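Local coordinates for hypothetical conserved protein (Geobacillus kaustophilus, PDB 2PCS), which is of unknown function but belongs to the CoxG family of the Bet v 1-like clan and probably binds a small ligand in its cavity, at residues I32-S37 with A48-I54; P73-L79 with A91-L97. All coordinates share one frame. Residues are numbered along the deposited sequence.

Interaction 1 (I32-S37 with A48-I54)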
loop_
_atom_site.group_PDB
_atom_site.type_symbol
_atom_site.label_atom_id
_atom_site.label_comp_id
_atom_site.label_asym_id
_atom_site.label_seq_id
_atom_site.Cartn_x
_atom_site.Cartn_y
_atom_site.Cartn_z
ATOM N N ILE A 32 -1.607 4.938 -5.606
ATOM C CA ILE A 32 -2.650 4.347 -4.729
ATOM C C ILE A 32 -3.928 4.480 -5.487
ATOM O O ILE A 32 -4.272 5.565 -5.927
ATOM C CB ILE A 32 -2.822 5.115 -3.400
ATOM C CG1 ILE A 32 -1.608 4.909 -2.495
ATOM C CG2 ILE A 32 -4.106 4.726 -2.675
ATOM C CD1 ILE A 32 -1.510 5.972 -1.394
ATOM N N MET A 33 -4.660 3.405 -5.645
ATOM C CA MET A 33 -5.881 3.542 -6.426
ATOM C C MET A 33 -6.969 4.329 -5.711
ATOM O O MET A 33 -7.251 4.101 -4.536
ATOM C CB MET A 33 -6.417 2.189 -6.838
ATOM C CG MET A 33 -6.864 2.158 -8.312
ATOM S SD MET A 33 -8.220 1.032 -8.355
ATOM C CE MET A 33 -7.420 -0.555 -8.189
ATOM N N GLY A 34 -7.575 5.258 -6.428
ATOM C CA GLY A 34 -8.665 6.026 -5.854
ATOM C C GLY A 34 -8.185 7.270 -5.150
ATOM O O GLY A 34 -8.991 8.128 -4.765
ATOM N N CYS A 35 -6.868 7.376 -4.989
ATOM C CA CYS A 35 -6.280 8.463 -4.250
ATOM C C CYS A 35 -6.331 9.767 -5.037
ATOM O O CYS A 35 -5.740 9.878 -6.097
ATOM C CB CYS A 35 -4.875 8.136 -3.791
ATOM S SG CYS A 35 -4.332 9.311 -2.542
ATOM N N LYS A 36 -7.095 10.721 -4.505
ATOM C CA LYS A 36 -7.311 12.021 -5.133
ATOM C C LYS A 36 -6.263 12.971 -4.595
ATOM O O LYS A 36 -5.645 13.716 -5.360
ATOM C CB LYS A 36 -8.708 12.555 -4.827
ATOM C CG LYS A 36 -9.782 12.291 -5.890
ATOM C CD LYS A 36 -10.896 13.391 -5.769
ATOM C CE LYS A 36 -11.688 13.685 -7.079
ATOM N NZ LYS A 36 -12.574 14.894 -6.871
ATOM N N SER A 37 -6.044 12.923 -3.278
ATOM C CA SER A 37 -4.945 13.655 -2.651
ATOM C C SER A 37 -4.367 12.936 -1.430
ATOM O O SER A 37 -5.096 12.241 -0.704
ATOM C CB SER A 37 -5.397 15.058 -2.260
ATOM O OG SER A 37 -6.725 15.026 -1.774
ATOM N N ALA A 48 -5.334 10.760 3.219
ATOM C CA ALA A 48 -5.656 10.392 1.876
ATOM C C ALA A 48 -7.183 10.461 1.690
ATOM O O ALA A 48 -7.956 10.013 2.549
ATOM C CB ALA A 48 -5.106 9.018 1.586
ATOM N N ASP A 49 -7.591 11.091 0.588
ATOM C CA ASP A 49 -8.992 11.126 0.144
ATOM C C ASP A 49 -9.147 10.032 -0.931
ATOM O O ASP A 49 -8.653 10.185 -2.046
ATOM C CB ASP A 49 -9.334 12.532 -0.399
ATOM C CG ASP A 49 -10.660 12.568 -1.236
ATOM O OD1 ASP A 49 -11.646 11.852 -0.896
ATOM O OD2 ASP A 49 -10.718 13.338 -2.229
ATOM N N LEU A 50 -9.773 8.915 -0.578
ATOM C CA LEU A 50 -9.851 7.772 -1.516
ATOM C C LEU A 50 -11.251 7.615 -2.115
ATOM O O LEU A 50 -12.249 7.515 -1.394
ATOM C CB LEU A 50 -9.409 6.456 -0.843
ATOM C CG LEU A 50 -8.007 6.452 -0.242
ATOM C CD1 LEU A 50 -7.782 5.289 0.705
ATOM C CD2 LEU A 50 -6.964 6.456 -1.296
ATOM N N GLN A 51 -11.327 7.612 -3.434
ATOM C CA GLN A 51 -12.584 7.281 -4.089
ATOM C C GLN A 51 -12.425 5.979 -4.836
ATOM O O GLN A 51 -11.875 5.919 -5.912
ATOM C CB GLN A 51 -13.097 8.449 -4.958
ATOM C CG GLN A 51 -13.426 9.667 -4.076
ATOM C CD GLN A 51 -13.795 10.922 -4.834
ATOM O OE1 GLN A 51 -14.267 10.865 -5.975
ATOM N NE2 GLN A 51 -13.602 12.083 -4.184
ATOM N N ILE A 52 -12.905 4.923 -4.223
ATOM C CA ILE A 52 -12.664 3.611 -4.728
ATOM C C ILE A 52 -13.877 3.122 -5.515
ATOM O O ILE A 52 -14.987 2.987 -4.953
ATOM C CB ILE A 52 -12.260 2.692 -3.578
ATOM C CG1 ILE A 52 -10.842 3.090 -3.121
ATOM C CG2 ILE A 52 -12.296 1.231 -4.020
ATOM C CD1 ILE A 52 -10.641 3.027 -1.630
ATOM N N GLY A 53 -13.643 2.883 -6.816
ATOM C CA GLY A 53 -14.661 2.439 -7.772
ATOM C C GLY A 53 -14.915 0.931 -7.810
ATOM O O GLY A 53 -15.964 0.497 -8.275
ATOM N N ILE A 54 -13.984 0.125 -7.312
ATOM C CA ILE A 54 -14.183 -1.315 -7.330
ATOM C C ILE A 54 -15.536 -1.576 -6.716
ATOM O O ILE A 54 -15.729 -1.330 -5.530
ATOM C CB ILE A 54 -13.121 -2.088 -6.515
ATOM C CG1 ILE A 54 -11.740 -1.895 -7.114
ATOM C CG2 ILE A 54 -13.422 -3.564 -6.506
ATOM C CD1 ILE A 54 -10.627 -2.334 -6.152
#
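L50 forms the apolar centre: its CD2 lies 3.6 Å from CG2 of I32 and 3.7 Å from CB of C35, so one methyl group fills the angle between the end of the helix and the start of the strand. C35 and L50 are an antiparallel non-hydrogen-bonded pair with side chains on the same face of the sheet, where SG of C35 also reaches CB of A48 at 4.2 Å. I32 also lies beside a bound unidentified ligand, consistent with this apolar side being turned toward the ligand pocket. Farther along, CE of M33 meets CD1 of I54 at 4.2 Å, while M33 also packs on L133 and L134 of helix 124-148.

Between helix 25-31 and strand 35-42 the chain passes through a type II beta turn, I32 to C35, with G34 at its third position. The positive phi of G34 suits glycine, and a CB there would clash with O of Q51. The turn delivers the chain into an edge strand of the antiparallel sheet of this CoxG-family, Bet v 1-like fold, where it forms a hairpin with strand 45-52.

Three backbone hydrogen bonds join the strands at the open end of the hairpin: N of Q51 to O of G34 at 2.7 Å, N of K36 to O of D49 at 3.0 Å, and N of D49 to O of S37 at 3.0 Å. At the exposed margin, CB of K36 packs 3.4 Å from OD2 of D49, and CD of K36 lies 3.4 Å from NE2 of Q51.

Interaction 2 (P73-L79 with A91-L97); sequences PYHYKLL and AEGVIDL
Strand 91-97 runs antiparallel to strand 75-79, their axes 168° apart and 4.6 Å at closest approach, both extended, with H75 opposite D96, Y76 opposite I95, K77 opposite V94, L78 opposite G93 and L79 opposite E92. Before them, P73 follows a cis peptide, and psi is 40° at P73 and -13° at Y74. At A91, already within strand 87-99, the O lies 3.5 Å from CA of L79. E92 follows in a non-hydrogen-bonded pair, its CB 3.8 Å from CD2 of L79. G93 forms both bonds of a hydrogen-bonded pair: its N to O of L78 (2.9 Å) and N of L78 to its O (2.8 Å). V94 (chi1 t) shares a face with H75 and K77; its CG1 is 3.4 Å from CE1 of H75. I95 (chi1 m) repeats the pair of hydrogen bonds, N to O of Y76 at 2.8 Å and N of Y76 to its O at 2.9 Å, and its CB sits 4.0 Å from the centroid of the Y76 ring (chi1 p), a CH-pi contact. D96 (chi1 m) accepts at OD1 from ND1 of H75 (chi1 t), 2.6 Å, while NE2 of H75 binds D69. L97 gives its N to O of Y74, 2.7 Å; Y74 and H75 both face K71 of strand 59-71, a classic beta bulge. Y76, meeting W19 and a bound unidentified ligand, puts this hairpin in the wall of the cavity between curved antiparallel sheet and helices that characterises the Bet v 1-like fold.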
loop_
_atom_site.group_PDB
_atom_site.type_symbol
_atom_site.label_atom_id
_atom_site.label_comp_id
_atom_site.label_asym_id
_atom_site.label_seq_id
_atom_site.Cartn_x
_atom_site.Cartn_y
_atom_site.Cartn_z
ATOM N N PRO A 73 17.821 2.934 3.063
ATOM C CA PRO A 73 16.745 2.899 2.116
ATOM C C PRO A 73 16.083 1.466 2.075
ATOM O O PRO A 73 15.696 1.006 1.007
ATOM C CB PRO A 73 17.515 3.180 0.833
ATOM C CG PRO A 73 18.752 2.214 1.007
ATOM C CD PRO A 73 19.084 2.405 2.476
ATOM N N TYR A 74 15.901 0.784 3.206
ATOM C CA TYR A 74 15.509 -0.623 3.126
ATOM C C TYR A 74 14.330 -1.141 3.968
ATOM O O TYR A 74 13.892 -2.256 3.774
ATOM C CB TYR A 74 16.737 -1.527 3.442
ATOM C CG TYR A 74 17.176 -1.390 4.878
ATOM C CD1 TYR A 74 18.077 -0.373 5.262
ATOM C CD2 TYR A 74 16.692 -2.248 5.851
ATOM C CE1 TYR A 74 18.477 -0.234 6.587
ATOM C CE2 TYR A 74 17.077 -2.108 7.188
ATOM C CZ TYR A 74 17.970 -1.094 7.546
ATOM O OH TYR A 74 18.330 -0.937 8.879
ATOM N N HIS A 75 13.836 -0.412 4.937
ATOM C CA HIS A 75 12.765 -0.940 5.748
ATOM C C HIS A 75 11.823 0.159 6.244
ATOM O O HIS A 75 12.273 1.208 6.657
ATOM C CB HIS A 75 13.356 -1.671 6.920
ATOM C CG HIS A 75 12.376 -1.920 8.027
ATOM N ND1 HIS A 75 11.730 -3.123 8.195
ATOM C CD2 HIS A 75 11.932 -1.109 9.020
ATOM C CE1 HIS A 75 10.944 -3.055 9.256
ATOM N NE2 HIS A 75 11.068 -1.847 9.787
ATOM N N TYR A 76 10.508 -0.069 6.230
ATOM C CA TYR A 76 9.590 0.777 7.036
ATOM C C TYR A 76 8.332 0.052 7.487
ATOM O O TYR A 76 8.080 -1.100 7.098
ATOM C CB TYR A 76 9.267 2.077 6.344
ATOM C CG TYR A 76 8.604 1.887 5.010
ATOM C CD1 TYR A 76 9.360 1.519 3.863
ATOM C CD2 TYR A 76 7.222 2.041 4.875
ATOM C CE1 TYR A 76 8.735 1.335 2.605
ATOM C CE2 TYR A 76 6.585 1.875 3.642
ATOM C CZ TYR A 76 7.334 1.509 2.516
ATOM O OH TYR A 76 6.685 1.357 1.309
ATOM N N LYS A 77 7.565 0.706 8.371
ATOM C CA LYS A 77 6.272 0.211 8.790
ATOM C C LYS A 77 5.201 1.216 8.422
ATOM O O LYS A 77 5.476 2.389 8.325
ATOM C CB LYS A 77 6.263 -0.102 10.278
ATOM C CG LYS A 77 7.245 -1.185 10.628
ATOM C CD LYS A 77 7.090 -1.607 12.101
ATOM C CE LYS A 77 7.762 -2.952 12.446
ATOM N NZ LYS A 77 8.179 -2.915 13.912
ATOM N N LEU A 78 3.982 0.730 8.167
ATOM C CA LEU A 78 2.840 1.592 7.846
ATOM C C LEU A 78 1.721 1.371 8.826
ATOM O O LEU A 78 1.416 0.227 9.140
ATOM C CB LEU A 78 2.290 1.316 6.440
ATOM C CG LEU A 78 3.013 1.843 5.215
ATOM C CD1 LEU A 78 2.020 1.585 4.074
ATOM C CD2 LEU A 78 3.474 3.366 5.221
ATOM N N LEU A 79 1.108 2.451 9.302
ATOM C CA LEU A 79 -0.133 2.331 10.093
ATOM C C LEU A 79 -1.196 3.021 9.297
ATOM O O LEU A 79 -0.997 4.169 8.882
ATOM C CB LEU A 79 0.000 2.991 11.460
ATOM C CG LEU A 79 1.252 2.652 12.301
ATOM C CD1 LEU A 79 1.294 3.537 13.573
ATOM C CD2 LEU A 79 1.238 1.141 12.695
ATOM N N ALA A 91 -5.163 -1.028 9.879
ATOM C CA ALA A 91 -4.116 -1.883 9.365
ATOM C C ALA A 91 -2.674 -1.481 9.784
ATOM O O ALA A 91 -2.353 -0.323 9.917
ATOM C CB ALA A 91 -4.236 -1.925 7.844
ATOM N N GLU A 92 -1.812 -2.462 9.955
ATOM C CA GLU A 92 -0.367 -2.209 9.992
ATOM C C GLU A 92 0.344 -3.119 8.982
ATOM O O GLU A 92 -0.112 -4.254 8.711
ATOM C CB GLU A 92 0.230 -2.327 11.435
ATOM C CG GLU A 92 -0.361 -3.464 12.250
ATOM C CD GLU A 92 0.226 -3.640 13.685
ATOM O OE1 GLU A 92 0.313 -4.841 14.113
ATOM O OE2 GLU A 92 0.555 -2.607 14.390
ATOM N N GLY A 93 1.424 -2.610 8.404
ATOM C CA GLY A 93 2.257 -3.422 7.549
ATOM C C GLY A 93 3.703 -3.141 7.801
ATOM O O GLY A 93 4.044 -2.102 8.382
ATOM N N VAL A 94 4.548 -4.066 7.351
ATOM C CA VAL A 94 5.995 -3.940 7.383
ATOM C C VAL A 94 6.526 -4.190 5.975
ATOM O O VAL A 94 6.136 -5.152 5.295
ATOM C CB VAL A 94 6.623 -4.981 8.322
ATOM C CG1 VAL A 94 8.103 -4.727 8.476
ATOM C CG2 VAL A 94 5.922 -5.018 9.729
ATOM N N ILE A 95 7.414 -3.310 5.524
ATOM C CA ILE A 95 8.044 -3.460 4.243
ATOM C C ILE A 95 9.596 -3.556 4.384
ATOM O O ILE A 95 10.231 -2.727 5.049
ATOM C CB ILE A 95 7.698 -2.279 3.340
ATOM C CG1 ILE A 95 6.202 -2.263 2.960
ATOM C CG2 ILE A 95 8.512 -2.267 2.095
ATOM C CD1 ILE A 95 5.368 -1.612 3.974
ATOM N N ASP A 96 10.185 -4.529 3.686
ATOM C CA ASP A 96 11.633 -4.703 3.653
ATOM C C ASP A 96 12.090 -4.765 2.202
ATOM O O ASP A 96 11.441 -5.424 1.354
ATOM C CB ASP A 96 12.019 -5.959 4.417
ATOM C CG ASP A 96 11.826 -5.799 5.932
ATOM O OD1 ASP A 96 12.528 -4.968 6.538
ATOM O OD2 ASP A 96 10.970 -6.507 6.543
ATOM N N LEU A 97 13.148 -4.012 1.896
ATOM C CA LEU A 97 13.755 -4.100 0.585
ATOM C C LEU A 97 15.059 -4.937 0.687
ATOM O O LEU A 97 15.887 -4.743 1.628
ATOM C CB LEU A 97 13.985 -2.713 -0.016
ATOM C CG LEU A 97 12.801 -1.764 -0.245
ATOM C CD1 LEU A 97 13.252 -0.467 -0.899
ATOM C CD2 LEU A 97 11.813 -2.437 -1.146
#

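Interactions 1 and 2 are two hairpin contacts of one antiparallel sheet, separated by strand 59-71, and interaction 1 closes along the chain before interaction 2 opens. The former pairs strands 35-42 and 45-52 at one edge of the sheet; the latter pairs 75-84 and 87-99 nearer its middle, with strand 59-71 bridging the two hairpins through backbone hydrogen bonds to both. Their centres are 21 Å apart, on opposite sides of the chain's centre, and their nearest atoms stay about 8 Å apart. Yet I32 of the first and Y76 of the second both approach bound unidentified ligand, consistent with a pocket lined by the turn after helix 25-31 and by the middle of the sheet.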